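Local structure of sensor protein (Rhodopseudomonas palustris, 2OOL) at residues A[103-107]-A[118-122]; A[175-179]-A[304-310]. The protein senses light through a bilin bound in this PAS-GAF chromophore-binding part and, as the full-length bacteriophytochrome, probably acts as a histidine kinase. Where two conformers were deposited one is given. Numbering follows the deposited sequence.

Contact 1 (A[103-107]-A[118-122]); sequences NPIRL and FNGIL
G120, N103 and L107 have the most surface buried where strand 105-107 pairs antiparallel with 118-122, in a beta hairpin at the edge of the PAS sheet. The short axes come within 4.6 Å at 126° between their N-to-C directions, antiparallel but well off 180°. I105-G120 and L107-F118 are hydrogen-bonded pairs, with R106-N119 a non-hydrogen-bonded pair between them. I105 N gives to G120 O (2.9 Å) and G120 N to I105 O (2.6 Å). L107 N gives to F118 O (3.1 Å) and F118 N to L107 O (2.9 Å). G120 suits its place: a CB there would clash with L107 CD1, which lies 4.1 Å from G120 CA. L107 is in the mt rotamer. N103 precedes a cis peptide to P104, and its side chain is m at chi1. N103 OD1 accepts from L122 N (2.9 Å) and N103 ND2 gives to L122 O (2.8 Å). On the core side, I105 CD1 meets L122 CD2 at 3.4 Å; helix 84-94 touches both side chains. The N103 amide thus takes the part of a peptide group, extending the backbone pairing by one more two-bond pair beyond the start of the strand.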
loop_
_atom_site.group_PDB
_atom_site.type_symbol
_atom_site.label_atom_id
_atom_site.label_comp_id
_atom_site.label_asym_id
_atom_site.label_seq_id
_atom_site.Cartn_x
_atom_site.Cartn_y
_atom_site.Cartn_z
ATOM N N ASN A 103 5.576 5.529 -13.710
ATOM C CA ASN A 103 4.158 5.749 -13.985
ATOM C C ASN A 103 3.378 5.716 -12.646
ATOM O O ASN A 103 3.683 4.884 -11.767
ATOM C CB ASN A 103 3.576 4.685 -14.915
ATOM C CG ASN A 103 3.839 4.953 -16.408
ATOM O OD1 ASN A 103 4.050 6.087 -16.843
ATOM N ND2 ASN A 103 3.817 3.877 -17.205
ATOM N N PRO A 104 2.378 6.600 -12.487
ATOM C CA PRO A 104 1.965 7.698 -13.336
ATOM C C PRO A 104 2.791 8.956 -13.030
ATOM O O PRO A 104 3.295 9.103 -11.909
ATOM C CB PRO A 104 0.501 7.880 -12.935
ATOM C CG PRO A 104 0.482 7.599 -11.515
ATOM C CD PRO A 104 1.489 6.497 -11.302
ATOM N N ILE A 105 2.873 9.844 -14.015
ATOM C CA ILE A 105 3.572 11.100 -13.915
ATOM C C ILE A 105 2.524 12.194 -13.968
ATOM O O ILE A 105 1.664 12.143 -14.826
ATOM C CB ILE A 105 4.533 11.251 -15.127
ATOM C CG1 ILE A 105 5.460 10.033 -15.230
ATOM C CG2 ILE A 105 5.349 12.532 -15.029
ATOM C CD1 ILE A 105 5.620 9.519 -16.643
ATOM N N ARG A 106 2.575 13.187 -13.082
ATOM C CA ARG A 106 1.588 14.268 -13.152
ATOM C C ARG A 106 1.952 15.160 -14.299
ATOM O O ARG A 106 3.069 15.606 -14.389
ATOM C CB ARG A 106 1.519 15.089 -11.864
ATOM C CG ARG A 106 0.418 16.224 -11.921
ATOM C CD ARG A 106 0.873 17.561 -11.370
ATOM N NE ARG A 106 -0.282 18.446 -11.368
ATOM C CZ ARG A 106 -0.845 18.981 -10.284
ATOM N NH1 ARG A 106 -0.369 18.818 -9.022
ATOM N NH2 ARG A 106 -1.929 19.708 -10.490
ATOM N N LEU A 107 1.000 15.399 -15.187
ATOM C CA LEU A 107 1.166 16.307 -16.290
ATOM C C LEU A 107 -0.006 17.289 -16.312
ATOM O O LEU A 107 -1.182 16.882 -16.172
ATOM C CB LEU A 107 1.220 15.530 -17.596
ATOM C CG LEU A 107 2.434 14.579 -17.807
ATOM C CD1 LEU A 107 2.359 13.865 -19.077
ATOM C CD2 LEU A 107 3.751 15.310 -17.722
ATOM N N PHE A 118 -3.625 15.768 -15.170
ATOM C CA PHE A 118 -3.754 14.390 -15.609
ATOM C C PHE A 118 -2.694 13.497 -14.998
ATOM O O PHE A 118 -1.679 13.939 -14.522
ATOM C CB PHE A 118 -3.563 14.264 -17.112
ATOM C CG PHE A 118 -4.601 14.965 -17.940
ATOM C CD1 PHE A 118 -5.831 14.363 -18.202
ATOM C CD2 PHE A 118 -4.332 16.204 -18.506
ATOM C CE1 PHE A 118 -6.801 15.011 -18.940
ATOM C CE2 PHE A 118 -5.269 16.848 -19.271
ATOM C CZ PHE A 118 -6.507 16.269 -19.498
ATOM N N ASN A 119 -2.985 12.192 -15.029
ATOM C CA ASN A 119 -2.030 11.139 -14.765
ATOM C C ASN A 119 -1.485 10.793 -16.125
ATOM O O ASN A 119 -2.237 10.342 -17.006
ATOM C CB ASN A 119 -2.704 9.855 -14.201
ATOM C CG ASN A 119 -2.667 9.755 -12.714
ATOM O OD1 ASN A 119 -3.250 8.799 -12.151
ATOM N ND2 ASN A 119 -1.973 10.658 -12.054
ATOM N N GLY A 120 -0.176 10.939 -16.278
ATOM C CA GLY A 120 0.496 10.574 -17.520
ATOM C C GLY A 120 1.073 9.165 -17.453
ATOM O O GLY A 120 1.860 8.826 -16.533
ATOM N N ILE A 121 0.685 8.339 -18.431
ATOM C CA ILE A 121 1.053 6.923 -18.449
ATOM C C ILE A 121 1.869 6.721 -19.725
ATOM O O ILE A 121 1.347 6.803 -20.815
ATOM C CB ILE A 121 -0.183 5.976 -18.489
ATOM C CG1 ILE A 121 -1.266 6.421 -17.506
ATOM C CG2 ILE A 121 0.245 4.477 -18.312
ATOM C CD1 ILE A 121 -0.963 6.124 -16.130
ATOM N N LEU A 122 3.139 6.454 -19.533
ATOM C CA LEU A 122 4.152 6.417 -20.549
ATOM C C LEU A 122 4.588 4.968 -20.824
ATOM O O LEU A 122 4.746 4.158 -19.880
ATOM C CB LEU A 122 5.342 7.168 -19.967
ATOM C CG LEU A 122 6.262 8.028 -20.778
ATOM C CD1 LEU A 122 5.574 8.777 -21.932
ATOM C CD2 LEU A 122 6.889 8.979 -19.710
#

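Contact 2 (A[175-179]-A[304-310]); sequences RITGF and RFVSYEV
A partly buried loop-and-helix-end contact of the GAF domain joins the C-terminal end of helix 162-177 to the segment leading into helix 308-332. T177 lies nearest V306 (CA to CA 6.4 Å) and I176 nearest V310 (7.1 Å). The first helix ends at T177; G178 is the first residue beyond it, with a phi of 70°, which favours glycine. A side chain there would clash with R304 NH2, which lies 3.8 Å from G178 CA. R304 is extended, t at chi1 to chi3. R304 NE gives a hydrogen bond to T177 O (3.2 Å), and R304 NH2 a weak one to the same T177 O (3.2 Å). A water bridges the segments, donating to T177 O (2.9 Å) and F305 O (3.1 Å). Carbonyl T177 O is thus well satisfied at the helix end. Apolar contacts flank it: F179 CE1 meets V306 CG2 at 3.3 Å, and I176 CG1 meets V310 CG1 at 4.3 Å. S307 is the N-cap of the second helix; S307 OG accepts weakly from V310 N (3.3 Å) and also bonds D137. The side chain of F179 is about 8 Å from the bound LBV. Further along helix 308-332, I176 packs on A313 and I317, and T177 on C314, so the two helices lie side by side.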
loop_
_atom_site.group_PDB
_atom_site.type_symbol
_atom_site.label_atom_id
_atom_site.label_comp_id
_atom_site.label_asym_id
_atom_site.label_seq_id
_atom_site.Cartn_x
_atom_site.Cartn_y
_atom_site.Cartn_z
ATOM N N ARG A 175 -13.245 -3.511 -1.690
ATOM C CA ARG A 175 -12.971 -2.406 -0.763
ATOM C C ARG A 175 -12.362 -1.165 -1.424
ATOM O O ARG A 175 -12.784 -0.043 -1.152
ATOM C CB ARG A 175 -11.990 -2.871 0.313
ATOM C CG ARG A 175 -12.158 -2.204 1.673
ATOM C CD ARG A 175 -11.306 -2.930 2.716
ATOM N NE ARG A 175 -12.002 -4.088 3.289
ATOM C CZ ARG A 175 -11.643 -5.377 3.200
ATOM N NH1 ARG A 175 -10.544 -5.763 2.574
ATOM N NH2 ARG A 175 -12.400 -6.300 3.809
ATOM N N ILE A 176 -11.392 -1.364 -2.304
ATOM C CA ILE A 176 -10.596 -0.250 -2.801
ATOM C C ILE A 176 -11.028 0.223 -4.174
ATOM O O ILE A 176 -10.608 1.289 -4.589
ATOM C CB ILE A 176 -9.086 -0.580 -2.771
ATOM C CG1 ILE A 176 -8.749 -1.697 -3.765
ATOM C CG2 ILE A 176 -8.654 -0.996 -1.322
ATOM C CD1 ILE A 176 -7.252 -2.051 -3.819
ATOM N N THR A 177 -11.864 -0.546 -4.867
ATOM C CA THR A 177 -12.381 -0.164 -6.180
ATOM C C THR A 177 -13.787 0.412 -6.096
ATOM O O THR A 177 -14.194 1.198 -6.941
ATOM C CB THR A 177 -12.373 -1.357 -7.205
ATOM O OG1 THR A 177 -13.191 -2.446 -6.772
ATOM C CG2 THR A 177 -10.966 -1.881 -7.463
ATOM N N GLY A 178 -14.546 -0.015 -5.096
ATOM C CA GLY A 178 -15.960 0.293 -5.019
ATOM C C GLY A 178 -16.858 -0.396 -6.029
ATOM O O GLY A 178 -18.027 -0.058 -6.135
ATOM N N PHE A 179 -16.336 -1.359 -6.782
ATOM C CA PHE A 179 -17.133 -1.995 -7.836
ATOM C C PHE A 179 -18.149 -2.913 -7.144
ATOM O O PHE A 179 -17.897 -3.453 -6.063
ATOM C CB PHE A 179 -16.253 -2.770 -8.835
ATOM C CG PHE A 179 -15.828 -1.976 -10.066
ATOM C CD1 PHE A 179 -15.372 -0.652 -9.976
ATOM C CD2 PHE A 179 -15.852 -2.572 -11.306
ATOM C CE1 PHE A 179 -14.963 0.030 -11.096
ATOM C CE2 PHE A 179 -15.436 -1.910 -12.443
ATOM C CZ PHE A 179 -14.991 -0.597 -12.343
ATOM N N ARG A 304 -17.904 3.494 -14.381
ATOM C CA ARG A 304 -17.061 3.887 -13.265
ATOM C C ARG A 304 -15.562 3.714 -13.510
ATOM O O ARG A 304 -15.128 2.626 -13.956
ATOM C CB ARG A 304 -17.433 3.054 -12.081
ATOM C CG ARG A 304 -16.636 3.368 -10.833
ATOM C CD ARG A 304 -17.272 2.672 -9.614
ATOM N NE ARG A 304 -16.453 2.931 -8.433
ATOM C CZ ARG A 304 -16.843 3.632 -7.383
ATOM N NH1 ARG A 304 -18.076 4.090 -7.308
ATOM N NH2 ARG A 304 -16.008 3.821 -6.367
ATOM N N PHE A 305 -14.783 4.726 -13.115
ATOM C CA PHE A 305 -13.344 4.743 -13.355
ATOM C C PHE A 305 -12.589 4.413 -12.092
ATOM O O PHE A 305 -13.011 4.751 -10.999
ATOM C CB PHE A 305 -12.897 6.114 -13.864
ATOM C CG PHE A 305 -11.420 6.193 -14.230
ATOM C CD1 PHE A 305 -10.538 6.966 -13.476
ATOM C CD2 PHE A 305 -10.921 5.486 -15.315
ATOM C CE1 PHE A 305 -9.205 7.051 -13.800
ATOM C CE2 PHE A 305 -9.579 5.548 -15.653
ATOM C CZ PHE A 305 -8.702 6.353 -14.881
ATOM N N VAL A 306 -11.465 3.747 -12.260
ATOM C CA VAL A 306 -10.578 3.407 -11.176
ATOM C C VAL A 306 -9.200 3.956 -11.542
ATOM O O VAL A 306 -8.697 3.711 -12.664
ATOM C CB VAL A 306 -10.526 1.830 -10.950
ATOM C CG1 VAL A 306 -9.606 1.460 -9.785
ATOM C CG2 VAL A 306 -11.908 1.293 -10.690
ATOM N N SER A 307 -8.607 4.758 -10.655
ATOM C CA SER A 307 -7.337 5.472 -11.010
ATOM C C SER A 307 -6.163 4.528 -11.228
ATOM O O SER A 307 -6.188 3.402 -10.800
ATOM C CB SER A 307 -6.945 6.473 -9.928
ATOM O OG SER A 307 -6.363 5.793 -8.819
ATOM N N TYR A 308 -5.101 4.985 -11.881
ATOM C CA TYR A 308 -3.993 4.112 -12.173
ATOM C C TYR A 308 -3.411 3.472 -10.899
ATOM O O TYR A 308 -3.042 2.280 -10.897
ATOM C CB TYR A 308 -2.907 4.892 -12.857
ATOM C CG TYR A 308 -1.849 4.055 -13.505
ATOM C CD1 TYR A 308 -2.067 3.481 -14.741
ATOM C CD2 TYR A 308 -0.631 3.860 -12.894
ATOM C CE1 TYR A 308 -1.083 2.734 -15.357
ATOM C CE2 TYR A 308 0.361 3.119 -13.505
ATOM C CZ TYR A 308 0.123 2.550 -14.719
ATOM O OH TYR A 308 1.109 1.806 -15.344
ATOM N N GLU A 309 -3.283 4.287 -9.844
ATOM C CA GLU A 309 -2.675 3.863 -8.607
ATOM C C GLU A 309 -3.547 2.803 -7.900
ATOM O O GLU A 309 -3.005 1.868 -7.318
ATOM C CB GLU A 309 -2.445 5.061 -7.643
ATOM C CG GLU A 309 -1.446 6.142 -8.125
ATOM C CD GLU A 309 -2.118 7.319 -8.837
ATOM O OE1 GLU A 309 -3.149 7.100 -9.525
ATOM O OE2 GLU A 309 -1.616 8.468 -8.692
ATOM N N VAL A 310 -4.872 2.932 -7.972
ATOM C CA VAL A 310 -5.747 1.894 -7.451
ATOM C C VAL A 310 -5.607 0.577 -8.222
ATOM O O VAL A 310 -5.624 -0.507 -7.612
ATOM C CB VAL A 310 -7.206 2.341 -7.334
ATOM C CG1 VAL A 310 -8.107 1.147 -6.902
ATOM C CG2 VAL A 310 -7.324 3.480 -6.274
HETATM O O HOH W 1 -13.267 3.641 -8.154
#

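From the N terminus, contact 1 comes first and closes a short loop: ten residues, mostly strand, form the hairpin of 105-111 and 114-125. The chain then leaves the PAS sheet by strand 128-134 and passes through helix 142-157 before contact 2 opens at the end of helix 162-177. Contact 2 spans 124 residues, including all six strands of the GAF sheet. The two contacts are in series and neither nests in the other. Their centres are about 17 Å apart, yet they touch: Y308 packs on P104 and I121. The start of helix 308-332 thus meets the PAS hairpin. Strand 241-244, inside the long loop, also joins the PAS sheet.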